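Local coordinates for tungsten-containing formylmethanofuran dehydrogenase 2 subunit C (Methanothermobacter wolfeii, PDB 5T5I), which serves as subunit C of a tungsten-containing formylmethanofuran dehydrogenase complex, which probably catalyses the reduction of carbon dioxide to formylmethanofuran in methanogenesis, at residues K170-P181 with L189-A200; G207-F218 with I257-I268. All coordinates share one frame; numbering follows the deposited sequence.

Interaction 1: K170-P181 with L189-A200; sequences KIIIKGDVNIMP and LIIIEGNVVARA
Asp176 and Asn195 lie side by side at the turn, carboxylate and amide planes only 4° apart, and Asp176 OD1 takes the backbone N of Asn195 at 2.8 Å, on the anti side, somewhat out of the carboxylate plane, in an almost straight bond. Before the turn, Lys174 and Glu193 run alongside each other: Lys174, bent late in its chain, brings NZ to a weak salt bridge with Glu193 OE2 at 3.4 Å, while a water bridges Glu193 OE1 and Lys174 O. With an alanine in place of Glu193, the Lys174 ammonium is likely to lose this carboxylate and the water one of its two acceptors. Ile192 CD1 touches both Pro181 CB (3.8 Å) and Val177 CG2 (3.9 Å), tying strand 189-192 to the 177-181 arm of the coil before it. Ladders position these groups: Ile171 to Ile173 bond in parallel register with Leu189 to Glu193, ending at Glu193 N to Ile173 O, 2.8 Å. Past the corner, Met180 CG rests on Arg199 CB at 3.7 Å; the guanidinium itself is salt-bridged to an acidic side chain of another protein chain. These are successive coils of a right-handed parallel beta-helix, with strand 151-154 flanking 170-173 and strand 208-211 flanking 187-192.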
loop_
_atom_site.group_PDB
_atom_site.type_symbol
_atom_site.label_atom_id
_atom_site.label_comp_id
_atom_site.label_asym_id
_atom_site.label_seq_id
_atom_site.Cartn_x
_atom_site.Cartn_y
_atom_site.Cartn_z
ATOM N N LYS C 170 35.456 -6.777 27.962
ATOM C CA LYS C 170 34.164 -6.113 28.127
ATOM C C LYS C 170 34.161 -4.701 27.553
ATOM O O LYS C 170 35.098 -3.940 27.788
ATOM C CB LYS C 170 33.844 -6.058 29.624
ATOM C CG LYS C 170 32.483 -5.492 29.968
ATOM C CD LYS C 170 32.042 -5.873 31.376
ATOM C CE LYS C 170 32.902 -5.290 32.478
ATOM N NZ LYS C 170 32.488 -5.765 33.825
ATOM N N ILE C 171 33.085 -4.340 26.840
ATOM C CA ILE C 171 32.908 -2.995 26.286
ATOM C C ILE C 171 31.563 -2.454 26.776
ATOM O O ILE C 171 30.529 -3.099 26.576
ATOM C CB ILE C 171 32.989 -2.966 24.744
ATOM C CG1 ILE C 171 34.374 -3.437 24.248
ATOM C CG2 ILE C 171 32.668 -1.542 24.207
ATOM C CD1 ILE C 171 34.451 -3.730 22.733
ATOM N N ILE C 172 31.571 -1.258 27.370
ATOM C CA ILE C 172 30.353 -0.593 27.829
ATOM C C ILE C 172 30.234 0.757 27.106
ATOM O O ILE C 172 31.144 1.579 27.210
ATOM C CB ILE C 172 30.333 -0.417 29.373
ATOM C CG1 ILE C 172 30.372 -1.791 30.086
ATOM C CG2 ILE C 172 29.095 0.389 29.812
ATOM C CD1 ILE C 172 30.654 -1.729 31.571
ATOM N N ILE C 173 29.138 0.975 26.368
ATOM C CA ILE C 173 28.845 2.266 25.721
ATOM C C ILE C 173 27.657 2.831 26.488
ATOM O O ILE C 173 26.574 2.236 26.457
ATOM C CB ILE C 173 28.518 2.142 24.199
ATOM C CG1 ILE C 173 29.545 1.282 23.445
ATOM C CG2 ILE C 173 28.376 3.536 23.542
ATOM C CD1 ILE C 173 31.001 1.723 23.509
ATOM N N LYS C 174 27.842 3.947 27.188
ATOM C CA LYS C 174 26.752 4.546 27.966
ATOM C C LYS C 174 25.752 5.321 27.077
ATOM O O LYS C 174 24.596 5.469 27.451
ATOM C CB LYS C 174 27.294 5.385 29.112
ATOM C CG LYS C 174 28.137 4.556 30.090
ATOM C CD LYS C 174 28.539 5.347 31.368
ATOM C CE LYS C 174 28.488 4.643 32.718
ATOM N NZ LYS C 174 28.374 3.150 32.683
ATOM N N GLY C 175 26.201 5.772 25.905
ATOM C CA GLY C 175 25.360 6.432 24.917
ATOM C C GLY C 175 24.867 5.478 23.836
ATOM O O GLY C 175 24.653 4.282 24.079
ATOM N N ASP C 176 24.706 6.008 22.625
ATOM C CA ASP C 176 24.234 5.259 21.459
ATOM C C ASP C 176 25.384 4.771 20.577
ATOM O O ASP C 176 26.488 5.313 20.623
ATOM C CB ASP C 176 23.339 6.172 20.603
ATOM C CG ASP C 176 22.206 6.816 21.372
ATOM O OD1 ASP C 176 21.611 6.132 22.230
ATOM O OD2 ASP C 176 21.937 8.016 21.140
ATOM N N VAL C 177 25.096 3.771 19.737
ATOM C CA VAL C 177 26.003 3.283 18.695
ATOM C C VAL C 177 25.280 3.368 17.348
ATOM O O VAL C 177 24.044 3.443 17.298
ATOM C CB VAL C 177 26.613 1.877 18.919
ATOM C CG1 VAL C 177 27.395 1.806 20.226
ATOM C CG2 VAL C 177 25.556 0.793 18.859
ATOM N N ASN C 178 26.042 3.299 16.259
ATOM C CA ASN C 178 25.467 3.342 14.927
ATOM C C ASN C 178 25.154 1.921 14.431
ATOM O O ASN C 178 24.181 1.346 14.919
ATOM C CB ASN C 178 26.336 4.177 13.981
ATOM C CG ASN C 178 25.637 4.475 12.678
ATOM O OD1 ASN C 178 24.528 4.963 12.679
ATOM N ND2 ASN C 178 26.268 4.245 11.548
ATOM N N ILE C 179 25.946 1.323 13.512
ATOM C CA ILE C 179 25.605 -0.010 13.012
ATOM C C ILE C 179 26.679 -1.053 13.294
ATOM O O ILE C 179 27.835 -0.731 13.529
ATOM C CB ILE C 179 25.228 0.016 11.509
ATOM C CG1 ILE C 179 26.438 0.396 10.610
ATOM C CG2 ILE C 179 24.039 0.943 11.274
ATOM C CD1 ILE C 179 26.209 0.145 9.111
ATOM N N MET C 180 26.260 -2.311 13.289
ATOM C CA MET C 180 27.102 -3.503 13.400
ATOM C C MET C 180 27.958 -3.621 14.679
ATOM O O MET C 180 29.099 -4.088 14.589
ATOM C CB MET C 180 27.986 -3.633 12.141
ATOM C CG MET C 180 27.180 -3.565 10.852
ATOM S SD MET C 180 28.032 -3.840 9.270
ATOM C CE MET C 180 29.061 -2.368 9.141
ATOM N N PRO C 181 27.421 -3.315 15.886
ATOM C CA PRO C 181 28.196 -3.597 17.106
ATOM C C PRO C 181 28.282 -5.115 17.303
ATOM O O PRO C 181 27.308 -5.824 17.031
ATOM C CB PRO C 181 27.368 -2.943 18.214
ATOM C CG PRO C 181 25.964 -3.022 17.721
ATOM C CD PRO C 181 26.065 -2.819 16.218
ATOM N N LEU C 189 31.714 -9.559 26.343
ATOM C CA LEU C 189 30.452 -8.916 26.703
ATOM C C LEU C 189 30.441 -7.472 26.200
ATOM O O LEU C 189 31.384 -6.728 26.451
ATOM C CB LEU C 189 30.241 -8.975 28.240
ATOM C CG LEU C 189 29.099 -8.146 28.831
ATOM C CD1 LEU C 189 27.742 -8.588 28.294
ATOM C CD2 LEU C 189 29.112 -8.218 30.372
ATOM N N ILE C 190 29.387 -7.093 25.475
ATOM C CA ILE C 190 29.170 -5.720 25.020
ATOM C C ILE C 190 27.851 -5.259 25.642
ATOM O O ILE C 190 26.818 -5.906 25.437
ATOM C CB ILE C 190 29.131 -5.579 23.484
ATOM C CG1 ILE C 190 30.494 -5.966 22.867
ATOM C CG2 ILE C 190 28.759 -4.131 23.065
ATOM C CD1 ILE C 190 30.441 -6.218 21.356
ATOM N N ILE C 191 27.878 -4.138 26.379
ATOM C CA ILE C 191 26.662 -3.537 26.942
ATOM C C ILE C 191 26.481 -2.154 26.283
ATOM O O ILE C 191 27.348 -1.304 26.408
ATOM C CB ILE C 191 26.681 -3.415 28.489
ATOM C CG1 ILE C 191 26.812 -4.805 29.160
ATOM C CG2 ILE C 191 25.395 -2.684 28.967
ATOM C CD1 ILE C 191 27.064 -4.769 30.672
ATOM N N ILE C 192 25.345 -1.931 25.627
ATOM C CA ILE C 192 24.989 -0.634 25.026
ATOM C C ILE C 192 23.805 -0.087 25.846
ATOM O O ILE C 192 22.710 -0.655 25.821
ATOM C CB ILE C 192 24.690 -0.781 23.506
ATOM C CG1 ILE C 192 25.959 -1.288 22.745
ATOM C CG2 ILE C 192 24.204 0.556 22.903
ATOM C CD1 ILE C 192 25.665 -2.073 21.521
ATOM N N GLU C 193 24.032 0.980 26.616
ATOM C CA GLU C 193 22.986 1.531 27.476
ATOM C C GLU C 193 21.969 2.365 26.691
ATOM O O GLU C 193 20.836 2.513 27.131
ATOM C CB GLU C 193 23.579 2.297 28.663
ATOM C CG GLU C 193 24.507 1.427 29.502
ATOM C CD GLU C 193 25.043 2.046 30.782
ATOM O OE1 GLU C 193 24.853 3.266 30.990
ATOM O OE2 GLU C 193 25.704 1.316 31.554
ATOM N N GLY C 194 22.381 2.872 25.534
ATOM C CA GLY C 194 21.536 3.632 24.635
ATOM C C GLY C 194 20.998 2.794 23.492
ATOM O O GLY C 194 20.747 1.597 23.645
ATOM N N ASN C 195 20.827 3.432 22.337
ATOM C CA ASN C 195 20.236 2.836 21.145
ATOM C C ASN C 195 21.245 2.260 20.146
ATOM O O ASN C 195 22.435 2.584 20.181
ATOM C CB ASN C 195 19.382 3.910 20.436
ATOM C CG ASN C 195 18.310 4.511 21.324
ATOM O OD1 ASN C 195 17.731 3.838 22.188
ATOM N ND2 ASN C 195 18.018 5.794 21.153
ATOM N N VAL C 196 20.725 1.419 19.224
ATOM C CA VAL C 196 21.463 0.814 18.105
ATOM C C VAL C 196 20.643 1.089 16.838
ATOM O O VAL C 196 19.435 0.863 16.841
ATOM C CB VAL C 196 21.669 -0.720 18.265
ATOM C CG1 VAL C 196 22.450 -1.306 17.080
ATOM C CG2 VAL C 196 22.346 -1.062 19.586
ATOM N N VAL C 197 21.292 1.503 15.743
ATOM C CA VAL C 197 20.575 1.724 14.475
ATOM C C VAL C 197 20.265 0.359 13.826
ATOM O O VAL C 197 19.111 0.089 13.500
ATOM C CB VAL C 197 21.349 2.662 13.515
ATOM C CG1 VAL C 197 20.671 2.754 12.148
ATOM C CG2 VAL C 197 21.517 4.046 14.135
ATOM N N ALA C 198 21.279 -0.488 13.638
ATOM C CA ALA C 198 21.062 -1.776 12.975
ATOM C C ALA C 198 22.200 -2.774 13.151
ATOM O O ALA C 198 23.318 -2.415 13.516
ATOM C CB ALA C 198 20.847 -1.553 11.482
ATOM N N ARG C 199 21.881 -4.032 12.842
ATOM C CA ARG C 199 22.800 -5.155 12.703
ATOM C C ARG C 199 23.608 -5.527 13.944
ATOM O O ARG C 199 24.759 -5.952 13.804
ATOM C CB ARG C 199 23.750 -4.873 11.507
ATOM C CG ARG C 199 23.013 -4.614 10.208
ATOM C CD ARG C 199 23.886 -4.019 9.109
ATOM N NE ARG C 199 23.043 -3.643 7.978
ATOM C CZ ARG C 199 23.459 -3.139 6.822
ATOM N NH1 ARG C 199 24.752 -2.971 6.589
ATOM N NH2 ARG C 199 22.585 -2.848 5.869
ATOM N N ALA C 200 23.009 -5.453 15.140
ATOM C CA ALA C 200 23.728 -5.869 16.350
ATOM C C ALA C 200 23.989 -7.376 16.275
ATOM O O ALA C 200 23.102 -8.137 15.905
ATOM C CB ALA C 200 22.916 -5.546 17.609
HETATM O O HOH W 1 23.423 5.441 30.193
#

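Interaction 2: G207-F218 with I257-I268; sequences GTIVVKGMMQEF and IVYAAVGCNGHI
His267 holds CG between its backbone N and carbonyl carbon (chi1 66°), which carries NE2 to Met215 O, whereas Asn265 sets CG anti to its own carbonyl carbon (chi1 -68°) and slides its amide between Gly213 and Met215. That amide clamps the turn with both ends. Asn265 OD1 receives Met215 N at 2.8 Å on a lone pair in the carbonyl plane, nearly straight at 176°; ND2 donates to Gly213 O at 2.9 Å and also to Ala261 O of its own segment. The bond from His267 NE2 to Met215 O is as short, 2.8 Å, but bent, and Met214 CE approaches the same ring obliquely.

An apolar cluster adjoins. Met215, bent at its end, places CE 3.9 Å from Ala260 CB and over one face of the Phe218 ring. Ile268 CG2 meets Phe218 CD2 at 3.6 Å, and Phe218 and Val258 come at each other from opposite directions, CZ to CG1 4.0 Å; Phe245 of strand 241-247 adds an edge-to-face ring contact. Upstream, strands 208-211 and 257-261 pair in parallel, from the bond of Ile257 N to Gly207 O through that of Ala261 N to Val211 O. On the face shared by Thr208, Val210 and Tyr259, Thr208 CG2 stands at the edge of the tyrosine ring, 3.9 Å from CD2, and the hydroxyl of Tyr259 bonds Glu228.

The chemistry thus divides in two: regular backbone pairing joins the strands, and where it stops, the side chains of Asn265 and His267 supply the polar partners for main-chain groups of 213-215, with hydrophobic packing of Met215, Phe218 and Ile268 behind them.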
loop_
_atom_site.group_PDB
_atom_site.type_symbol
_atom_site.label_atom_id
_atom_site.label_comp_id
_atom_site.label_asym_id
_atom_site.label_seq_id
_atom_site.Cartn_x
_atom_site.Cartn_y
_atom_site.Cartn_z
ATOM N N GLY C 207 29.646 -15.091 22.571
ATOM C CA GLY C 207 29.652 -13.882 23.380
ATOM C C GLY C 207 28.243 -13.373 23.615
ATOM O O GLY C 207 27.261 -13.971 23.143
ATOM N N THR C 208 28.136 -12.255 24.335
ATOM C CA THR C 208 26.848 -11.652 24.687
ATOM C C THR C 208 26.809 -10.145 24.382
ATOM O O THR C 208 27.738 -9.421 24.701
ATOM C CB THR C 208 26.530 -11.882 26.184
ATOM O OG1 THR C 208 26.699 -13.249 26.513
ATOM C CG2 THR C 208 25.124 -11.457 26.551
ATOM N N ILE C 209 25.686 -9.683 23.817
ATOM C CA ILE C 209 25.428 -8.275 23.546
ATOM C C ILE C 209 24.142 -7.901 24.318
ATOM O O ILE C 209 23.123 -8.585 24.160
ATOM C CB ILE C 209 25.270 -7.980 22.029
ATOM C CG1 ILE C 209 26.551 -8.382 21.259
ATOM C CG2 ILE C 209 24.943 -6.488 21.821
ATOM C CD1 ILE C 209 26.401 -8.397 19.771
ATOM N N VAL C 210 24.179 -6.823 25.108
ATOM C CA VAL C 210 23.002 -6.330 25.849
ATOM C C VAL C 210 22.683 -4.919 25.345
ATOM O O VAL C 210 23.554 -4.049 25.391
ATOM C CB VAL C 210 23.187 -6.308 27.391
ATOM C CG1 VAL C 210 21.922 -5.780 28.092
ATOM C CG2 VAL C 210 23.560 -7.693 27.924
ATOM N N VAL C 211 21.447 -4.700 24.868
ATOM C CA VAL C 211 20.974 -3.376 24.427
ATOM C C VAL C 211 19.845 -2.935 25.368
ATOM O O VAL C 211 18.786 -3.571 25.398
ATOM C CB VAL C 211 20.522 -3.374 22.948
ATOM C CG1 VAL C 211 20.140 -1.957 22.498
ATOM C CG2 VAL C 211 21.614 -3.958 22.039
ATOM N N LYS C 212 20.075 -1.867 26.152
ATOM C CA LYS C 212 19.073 -1.336 27.092
ATOM C C LYS C 212 18.114 -0.343 26.420
ATOM O O LYS C 212 17.007 -0.139 26.909
ATOM C CB LYS C 212 19.727 -0.669 28.298
ATOM C CG LYS C 212 20.680 -1.558 29.070
ATOM C CD LYS C 212 21.102 -0.848 30.359
ATOM C CE LYS C 212 21.997 -1.667 31.237
ATOM N NZ LYS C 212 22.425 -0.911 32.462
ATOM N N GLY C 213 18.555 0.281 25.331
ATOM C CA GLY C 213 17.724 1.195 24.556
ATOM C C GLY C 213 17.048 0.470 23.404
ATOM O O GLY C 213 16.799 -0.745 23.467
ATOM N N MET C 214 16.727 1.219 22.355
ATOM C CA MET C 214 16.023 0.702 21.188
ATOM C C MET C 214 16.967 0.263 20.076
ATOM O O MET C 214 17.857 1.024 19.699
ATOM C CB MET C 214 15.086 1.803 20.639
ATOM C CG MET C 214 14.329 1.412 19.384
ATOM S SD MET C 214 13.130 2.669 18.894
ATOM C CE MET C 214 12.157 1.752 17.760
ATOM N N MET C 215 16.709 -0.920 19.490
ATOM C CA MET C 215 17.396 -1.381 18.272
ATOM C C MET C 215 16.397 -1.011 17.159
ATOM O O MET C 215 15.285 -1.542 17.161
ATOM C CB MET C 215 17.646 -2.901 18.257
ATOM C CG MET C 215 18.592 -3.374 19.324
ATOM S SD MET C 215 19.245 -5.026 19.013
ATOM C CE MET C 215 17.783 -5.955 18.895
ATOM N N GLN C 216 16.730 -0.061 16.269
ATOM C CA GLN C 216 15.782 0.327 15.209
ATOM C C GLN C 216 15.462 -0.852 14.267
ATOM O O GLN C 216 14.310 -1.014 13.866
ATOM C CB GLN C 216 16.293 1.517 14.377
ATOM C CG GLN C 216 16.418 2.838 15.131
ATOM C CD GLN C 216 16.879 3.965 14.221
ATOM O OE1 GLN C 216 16.524 4.034 13.039
ATOM N NE2 GLN C 216 17.654 4.901 14.746
ATOM N N GLU C 217 16.496 -1.652 13.925
ATOM C CA GLU C 217 16.409 -2.817 13.041
ATOM C C GLU C 217 17.253 -3.951 13.599
ATOM O O GLU C 217 18.243 -3.696 14.273
ATOM C CB GLU C 217 16.961 -2.477 11.659
ATOM C CG GLU C 217 16.237 -1.353 10.937
ATOM C CD GLU C 217 17.003 -0.901 9.710
ATOM O OE1 GLU C 217 17.171 -1.722 8.780
ATOM O OE2 GLU C 217 17.546 0.227 9.727
ATOM N N PHE C 218 16.865 -5.194 13.312
ATOM C CA PHE C 218 17.602 -6.372 13.761
ATOM C C PHE C 218 17.788 -7.350 12.576
ATOM O O PHE C 218 17.705 -6.906 11.430
ATOM C CB PHE C 218 16.953 -6.970 15.022
ATOM C CG PHE C 218 17.753 -7.992 15.815
ATOM C CD1 PHE C 218 19.115 -7.814 16.049
ATOM C CD2 PHE C 218 17.154 -9.156 16.277
ATOM C CE1 PHE C 218 19.849 -8.770 16.747
ATOM C CE2 PHE C 218 17.894 -10.110 16.977
ATOM C CZ PHE C 218 19.229 -9.899 17.229
ATOM N N ILE C 257 24.477 -14.578 22.006
ATOM C CA ILE C 257 23.219 -14.151 22.642
ATOM C C ILE C 257 23.075 -12.635 22.531
ATOM O O ILE C 257 24.023 -11.901 22.833
ATOM C CB ILE C 257 23.132 -14.615 24.134
ATOM C CG1 ILE C 257 23.108 -16.156 24.268
ATOM C CG2 ILE C 257 21.927 -14.009 24.852
ATOM C CD1 ILE C 257 21.851 -16.883 23.682
ATOM N N VAL C 258 21.886 -12.172 22.116
ATOM C CA VAL C 258 21.541 -10.750 22.096
ATOM C C VAL C 258 20.348 -10.561 23.059
ATOM O O VAL C 258 19.310 -11.210 22.877
ATOM C CB VAL C 258 21.212 -10.208 20.677
ATOM C CG1 VAL C 258 20.687 -8.767 20.739
ATOM C CG2 VAL C 258 22.434 -10.279 19.769
ATOM N N TYR C 259 20.503 -9.676 24.061
ATOM C CA TYR C 259 19.431 -9.290 24.995
ATOM C C TYR C 259 18.986 -7.868 24.601
ATOM O O TYR C 259 19.833 -7.000 24.407
ATOM C CB TYR C 259 19.905 -9.282 26.462
ATOM C CG TYR C 259 20.093 -10.655 27.066
ATOM C CD1 TYR C 259 19.001 -11.427 27.439
ATOM C CD2 TYR C 259 21.362 -11.138 27.364
ATOM C CE1 TYR C 259 19.166 -12.671 28.048
ATOM C CE2 TYR C 259 21.538 -12.357 28.022
ATOM C CZ TYR C 259 20.438 -13.132 28.341
ATOM O OH TYR C 259 20.625 -14.338 28.979
ATOM N N ALA C 260 17.683 -7.642 24.450
ATOM C CA ALA C 260 17.159 -6.323 24.094
ATOM C C ALA C 260 15.993 -5.979 25.040
ATOM O O ALA C 260 15.040 -6.764 25.148
ATOM C CB ALA C 260 16.697 -6.310 22.642
ATOM N N ALA C 261 16.082 -4.825 25.738
ATOM C CA ALA C 261 15.066 -4.355 26.713
ATOM C C ALA C 261 13.649 -4.390 26.132
ATOM O O ALA C 261 13.417 -3.856 25.037
ATOM C CB ALA C 261 15.391 -2.950 27.182
ATOM N N VAL C 262 12.714 -5.042 26.851
ATOM C CA VAL C 262 11.356 -5.238 26.328
ATOM C C VAL C 262 10.596 -3.926 26.031
ATOM O O VAL C 262 9.859 -3.876 25.044
ATOM C CB VAL C 262 10.461 -6.185 27.183
ATOM C CG1 VAL C 262 11.077 -7.584 27.321
ATOM C CG2 VAL C 262 10.096 -5.580 28.537
ATOM N N GLY C 263 10.747 -2.931 26.901
ATOM C CA GLY C 263 10.059 -1.647 26.809
ATOM C C GLY C 263 10.136 -0.917 25.483
ATOM O O GLY C 263 9.149 -0.299 25.071
ATOM N N CYS C 264 11.281 -0.986 24.791
ATOM C CA CYS C 264 11.441 -0.258 23.524
ATOM C C CYS C 264 11.804 -1.147 22.327
ATOM O O CYS C 264 12.179 -0.604 21.290
ATOM C CB CYS C 264 12.441 0.881 23.707
ATOM S SG CYS C 264 13.825 0.480 24.801
ATOM N N ASN C 265 11.626 -2.491 22.424
ATOM C CA ASN C 265 11.954 -3.410 21.322
ATOM C C ASN C 265 10.831 -4.392 20.958
ATOM O O ASN C 265 11.104 -5.445 20.379
ATOM C CB ASN C 265 13.251 -4.153 21.644
ATOM C CG ASN C 265 14.429 -3.217 21.632
ATOM O OD1 ASN C 265 14.812 -2.692 20.580
ATOM N ND2 ASN C 265 14.982 -2.919 22.792
ATOM N N GLY C 266 9.580 -4.015 21.210
ATOM C CA GLY C 266 8.429 -4.839 20.852
ATOM C C GLY C 266 8.353 -5.127 19.362
ATOM O O GLY C 266 7.930 -6.212 18.968
ATOM N N HIS C 267 8.806 -4.176 18.528
ATOM C CA HIS C 267 8.834 -4.323 17.068
ATOM C C HIS C 267 9.896 -5.344 16.572
ATOM O O HIS C 267 9.781 -5.814 15.441
ATOM C CB HIS C 267 9.060 -2.951 16.409
ATOM C CG HIS C 267 10.411 -2.378 16.697
ATOM N ND1 HIS C 267 10.738 -1.923 17.963
ATOM C CD2 HIS C 267 11.493 -2.257 15.895
ATOM C CE1 HIS C 267 12.004 -1.543 17.890
ATOM N NE2 HIS C 267 12.496 -1.714 16.662
ATOM N N ILE C 268 10.925 -5.658 17.400
ATOM C CA ILE C 268 12.008 -6.616 17.099
ATOM C C ILE C 268 11.579 -8.058 17.416
ATOM O O ILE C 268 12.089 -8.984 16.776
ATOM C CB ILE C 268 13.307 -6.217 17.893
ATOM C CG1 ILE C 268 13.793 -4.806 17.503
ATOM C CG2 ILE C 268 14.439 -7.227 17.738
ATOM C CD1 ILE C 268 13.990 -4.557 15.994
#

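Interactions 1 and 2 stand in series along the chain, and their strands 187-192 and 208-211 are direct neighbours, joined by a probable hydrogen bond from Ile192 N to Val210 O. Both are partly buried, but interaction 1 lies nearer the middle, its centre about 12 Å from the centre of the chain, against about 21 Å. It has regular pairing on one arm and a weaker, shorter one on the other, with isoleucine matched to isoleucine on both faces of the ladder. In interaction 2 the second strand comes from much later in the sequence, and its following loop replaces the second ladder by side-chain bonds and aromatic packing. Asn195 links the turns: its OD1 takes Met214 N, much as Asp176 takes Asn195 N one coil earlier.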